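Local atomic coordinates of alkylhydroperoxidase AhpD core: uncharacterized peroxidase-related protein (Ralstonia eutropha, PDB entry 2PRR), a protein that is uncharacterized but, as a member of the carboxymuconolactone decarboxylase family with an AhpD-like core, probably acts as a peroxidase. Residues 20-28 and 42-53. Residues are numbered along the deposited sequence; the frame is centred on the assembly and turned at random.
Sequences LPDDIRQRI and FLTLAHRPDEFR
I24 meets F52 with both branches of its side chain. Its CG2 lies 3.9 Å from the centroid of the F52 ring and 21° off the ring normal, a CH-pi contact over one face, while I24 CG1 reaches F52 CD1 at 3.7 Å. With CG1 anti to the carbonyl carbon and the chain extended beyond it, I24 CD1 runs on to P49 CB, 3.5 Å away, and lies over one face of the R53 guanidinium. That guanidinium is held at its edge by D23: R53 NE donates to the syn lone pair of D23 OD2 at 2.6 Å, and the carboxylate and guanidinium planes are 23° apart, nearly coplanar. A second, weak bond joins R53 NH2 to D23 OD1. R53 NH1 pairs with D50 OD1 at 2.9 Å, completing a salt-bridge network that probably limits rotation of the guanidinium, and P21 CB packs against NH2. R27 CD touches two rings, at the edge of F42 and obliquely against F52, 3.8 Å from F52 CE1; I28 CG1 touches F42 CB at 4.0 Å. L20 CD1 closes on A46 CB at the turn. A water bridges R53 O and, weakly, R27 NH2, whose neighbour NH1 is salt-bridged to D60. The axes of segments 22-28 and 49-53 approach to 10.9 Å and cross at 50°. Helix 22-35 thus packs on helix 40-45 and the first turn of helix 49-63; further along the latter, F56 stacks on F42 and meets F52. R48 salt-bridges E157 and D161 of a second subunit, placing this corner of the helical fold beside a subunit interface.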
loop_
_atom_site.group_PDB
_atom_site.type_symbol
_atom_site.label_atom_id
_atom_site.label_comp_id
_atom_site.label_asym_id
_atom_site.label_seq_id
_atom_site.Cartn_x
_atom_site.Cartn_y
_atom_site.Cartn_z
ATOM N N LEU D 20 -6.936 40.478 18.172
ATOM C CA LEU D 20 -7.827 39.826 17.227
ATOM C C LEU D 20 -9.176 40.514 17.055
ATOM O O LEU D 20 -9.680 41.166 17.999
ATOM C CB LEU D 20 -8.126 38.402 17.712
ATOM C CG LEU D 20 -7.033 37.339 17.681
ATOM C CD1 LEU D 20 -7.538 36.055 18.339
ATOM C CD2 LEU D 20 -6.585 37.091 16.239
ATOM N N PRO D 21 -9.785 40.323 15.860
ATOM C CA PRO D 21 -11.123 40.790 15.527
ATOM C C PRO D 21 -12.095 40.388 16.608
ATOM O O PRO D 21 -12.014 39.279 17.118
ATOM C CB PRO D 21 -11.444 40.029 14.241
ATOM C CG PRO D 21 -10.139 39.807 13.597
ATOM C CD PRO D 21 -9.152 39.630 14.713
ATOM N N ASP D 22 -13.031 41.274 16.932
ATOM C CA ASP D 22 -13.973 41.040 18.033
ATOM C C ASP D 22 -14.871 39.815 17.848
ATOM O O ASP D 22 -15.257 39.186 18.840
ATOM C CB ASP D 22 -14.841 42.294 18.268
ATOM C CG ASP D 22 -14.007 43.554 18.527
ATOM O OD1 ASP D 22 -12.911 43.437 19.139
ATOM O OD2 ASP D 22 -14.452 44.655 18.116
ATOM N N ASP D 23 -15.227 39.506 16.593
ATOM C CA ASP D 23 -16.071 38.326 16.289
ATOM C C ASP D 23 -15.358 37.019 16.671
ATOM O O ASP D 23 -15.956 36.136 17.293
ATOM C CB ASP D 23 -16.570 38.299 14.823
ATOM C CG ASP D 23 -15.444 38.314 13.779
ATOM O OD1 ASP D 23 -14.351 38.840 14.055
ATOM O OD2 ASP D 23 -15.678 37.822 12.649
ATOM N N ILE D 24 -14.076 36.947 16.305
ATOM C CA ILE D 24 -13.184 35.838 16.631
ATOM C C ILE D 24 -12.951 35.824 18.138
ATOM O O ILE D 24 -13.108 34.781 18.771
ATOM C CB ILE D 24 -11.827 35.979 15.892
ATOM C CG1 ILE D 24 -12.049 35.785 14.384
ATOM C CG2 ILE D 24 -10.790 35.007 16.466
ATOM C CD1 ILE D 24 -10.823 36.001 13.556
ATOM N N ARG D 25 -12.584 36.972 18.714
ATOM C CA ARG D 25 -12.402 37.055 20.166
ATOM C C ARG D 25 -13.631 36.553 20.932
ATOM O O ARG D 25 -13.490 35.889 21.963
ATOM C CB ARG D 25 -12.121 38.481 20.618
ATOM C CG ARG D 25 -10.790 39.084 20.194
ATOM C CD ARG D 25 -10.490 40.419 20.924
ATOM N NE ARG D 25 -10.380 40.225 22.382
ATOM C CZ ARG D 25 -11.373 40.337 23.279
ATOM N NH1 ARG D 25 -12.618 40.684 22.930
ATOM N NH2 ARG D 25 -11.112 40.095 24.560
ATOM N N GLN D 26 -14.829 36.870 20.430
ATOM C CA GLN D 26 -16.085 36.476 21.095
ATOM C C GLN D 26 -16.344 34.960 20.994
ATOM O O GLN D 26 -16.867 34.351 21.928
ATOM C CB GLN D 26 -17.279 37.302 20.548
ATOM C CG GLN D 26 -18.656 36.990 21.180
ATOM N N ARG D 27 -15.982 34.351 19.868
ATOM C CA ARG D 27 -16.152 32.907 19.710
ATOM C C ARG D 27 -15.206 32.183 20.671
ATOM O O ARG D 27 -15.597 31.200 21.311
ATOM C CB ARG D 27 -15.890 32.475 18.275
ATOM C CG ARG D 27 -16.012 30.974 18.064
ATOM C CD ARG D 27 -15.521 30.589 16.698
ATOM N NE ARG D 27 -16.503 30.832 15.655
ATOM C CZ ARG D 27 -17.471 29.982 15.323
ATOM N NH1 ARG D 27 -17.646 28.833 15.980
ATOM N NH2 ARG D 27 -18.284 30.297 14.324
ATOM N N ILE D 28 -13.971 32.676 20.769
ATOM C CA ILE D 28 -12.972 32.128 21.692
ATOM C C ILE D 28 -13.421 32.289 23.153
ATOM O O ILE D 28 -13.265 31.375 23.965
ATOM C CB ILE D 28 -11.586 32.786 21.487
ATOM C CG1 ILE D 28 -11.026 32.420 20.107
ATOM C CG2 ILE D 28 -10.605 32.360 22.580
ATOM C CD1 ILE D 28 -9.738 33.147 19.758
ATOM N N PHE D 42 -8.636 26.861 18.069
ATOM C CA PHE D 42 -9.086 28.247 17.911
ATOM C C PHE D 42 -7.921 29.234 17.866
ATOM O O PHE D 42 -7.895 30.137 17.046
ATOM C CB PHE D 42 -10.019 28.683 19.064
ATOM C CG PHE D 42 -11.331 27.947 19.116
ATOM C CD1 PHE D 42 -12.414 28.376 18.373
ATOM C CD2 PHE D 42 -11.489 26.828 19.937
ATOM C CE1 PHE D 42 -13.639 27.684 18.436
ATOM C CE2 PHE D 42 -12.703 26.133 19.990
ATOM C CZ PHE D 42 -13.769 26.567 19.240
ATOM N N LEU D 43 -6.964 29.058 18.763
ATOM C CA LEU D 43 -5.849 29.964 18.866
ATOM C C LEU D 43 -4.867 29.804 17.730
ATOM O O LEU D 43 -4.304 30.789 17.264
ATOM C CB LEU D 43 -5.143 29.734 20.195
ATOM C CG LEU D 43 -6.024 30.025 21.419
ATOM C CD1 LEU D 43 -5.452 29.329 22.647
ATOM C CD2 LEU D 43 -6.190 31.540 21.622
ATOM N N THR D 44 -4.655 28.572 17.281
ATOM C CA THR D 44 -3.696 28.326 16.197
ATOM C C THR D 44 -4.223 28.790 14.851
ATOM O O THR D 44 -3.480 29.388 14.059
ATOM C CB THR D 44 -3.262 26.826 16.128
ATOM O OG1 THR D 44 -4.414 25.981 15.998
ATOM C CG2 THR D 44 -2.507 26.449 17.382
ATOM N N LEU D 45 -5.502 28.520 14.585
ATOM C CA LEU D 45 -6.127 28.965 13.325
ATOM C C LEU D 45 -6.384 30.475 13.301
ATOM O O LEU D 45 -6.504 31.054 12.228
ATOM C CB LEU D 45 -7.411 28.189 13.010
ATOM C CG LEU D 45 -7.258 26.688 12.707
ATOM C CD1 LEU D 45 -8.623 26.124 12.438
ATOM C CD2 LEU D 45 -6.286 26.325 11.516
ATOM N N ALA D 46 -6.424 31.118 14.474
ATOM C CA ALA D 46 -6.605 32.581 14.565
ATOM C C ALA D 46 -5.450 33.371 13.892
ATOM O O ALA D 46 -5.551 34.585 13.741
ATOM C CB ALA D 46 -6.793 33.011 16.023
ATOM N N HIS D 47 -4.354 32.678 13.542
ATOM C CA HIS D 47 -3.240 33.219 12.751
ATOM C C HIS D 47 -3.721 33.638 11.347
ATOM O O HIS D 47 -3.164 34.546 10.748
ATOM C CB HIS D 47 -2.124 32.149 12.635
ATOM C CG HIS D 47 -0.984 32.527 11.734
ATOM N ND1 HIS D 47 -0.061 33.501 12.059
ATOM C CD2 HIS D 47 -0.596 32.027 10.536
ATOM C CE1 HIS D 47 0.825 33.608 11.085
ATOM N NE2 HIS D 47 0.530 32.719 10.150
ATOM N N ARG D 48 -4.728 32.949 10.811
ATOM C CA ARG D 48 -5.329 33.303 9.528
ATOM C C ARG D 48 -6.840 33.493 9.739
ATOM O O ARG D 48 -7.605 32.587 9.405
ATOM C CB ARG D 48 -5.085 32.205 8.500
ATOM C CG ARG D 48 -3.612 31.950 8.161
ATOM C CD ARG D 48 -2.934 33.156 7.546
ATOM N NE ARG D 48 -1.682 32.787 6.907
ATOM C CZ ARG D 48 -1.597 32.261 5.681
ATOM N NH1 ARG D 48 -2.695 32.019 4.983
ATOM N NH2 ARG D 48 -0.408 31.967 5.141
ATOM N N PRO D 49 -7.279 34.672 10.285
ATOM C CA PRO D 49 -8.695 35.011 10.643
ATOM C C PRO D 49 -9.792 34.646 9.631
ATOM O O PRO D 49 -10.840 34.146 10.013
ATOM C CB PRO D 49 -8.635 36.521 10.860
ATOM C CG PRO D 49 -7.305 36.755 11.384
ATOM C CD PRO D 49 -6.395 35.811 10.601
ATOM N N ASP D 50 -9.567 34.900 8.355
ATOM C CA ASP D 50 -10.545 34.524 7.342
ATOM C C ASP D 50 -10.759 33.023 7.220
ATOM O O ASP D 50 -11.859 32.585 6.905
ATOM C CB ASP D 50 -10.163 35.098 5.969
ATOM C CG ASP D 50 -10.395 36.614 5.877
ATOM O OD1 ASP D 50 -11.134 37.182 6.728
ATOM O OD2 ASP D 50 -9.842 37.227 4.932
ATOM N N GLU D 51 -9.717 32.241 7.470
ATOM C CA GLU D 51 -9.809 30.775 7.389
ATOM C C GLU D 51 -10.474 30.287 8.683
ATOM O O GLU D 51 -11.305 29.390 8.695
ATOM C CB GLU D 51 -8.419 30.189 7.170
ATOM C CG GLU D 51 -7.713 30.836 5.997
ATOM C CD GLU D 51 -6.306 30.338 5.778
ATOM O OE1 GLU D 51 -6.007 29.186 6.155
ATOM O OE2 GLU D 51 -5.496 31.122 5.229
ATOM N N PHE D 52 -10.099 30.905 9.780
ATOM C CA PHE D 52 -10.736 30.662 11.063
ATOM C C PHE D 52 -12.261 30.806 10.940
ATOM O O PHE D 52 -13.013 29.937 11.373
ATOM C CB PHE D 52 -10.196 31.700 12.065
ATOM C CG PHE D 52 -10.807 31.630 13.414
ATOM C CD1 PHE D 52 -12.049 32.192 13.657
ATOM C CD2 PHE D 52 -10.126 31.058 14.462
ATOM C CE1 PHE D 52 -12.610 32.142 14.888
ATOM C CE2 PHE D 52 -10.697 31.013 15.708
ATOM C CZ PHE D 52 -11.950 31.564 15.916
ATOM N N ARG D 53 -12.720 31.901 10.348
ATOM C CA ARG D 53 -14.168 32.128 10.248
ATOM C C ARG D 53 -14.834 31.066 9.386
ATOM O O ARG D 53 -15.909 30.553 9.723
ATOM C CB ARG D 53 -14.485 33.535 9.712
ATOM C CG ARG D 53 -14.087 34.675 10.657
ATOM C CD ARG D 53 -14.478 36.044 10.115
ATOM N NE ARG D 53 -13.877 37.155 10.881
ATOM C CZ ARG D 53 -12.834 37.891 10.486
ATOM N NH1 ARG D 53 -12.193 37.655 9.338
ATOM N NH2 ARG D 53 -12.404 38.862 11.277
HETATM O O HOH W 1 -17.165 31.728 11.596
#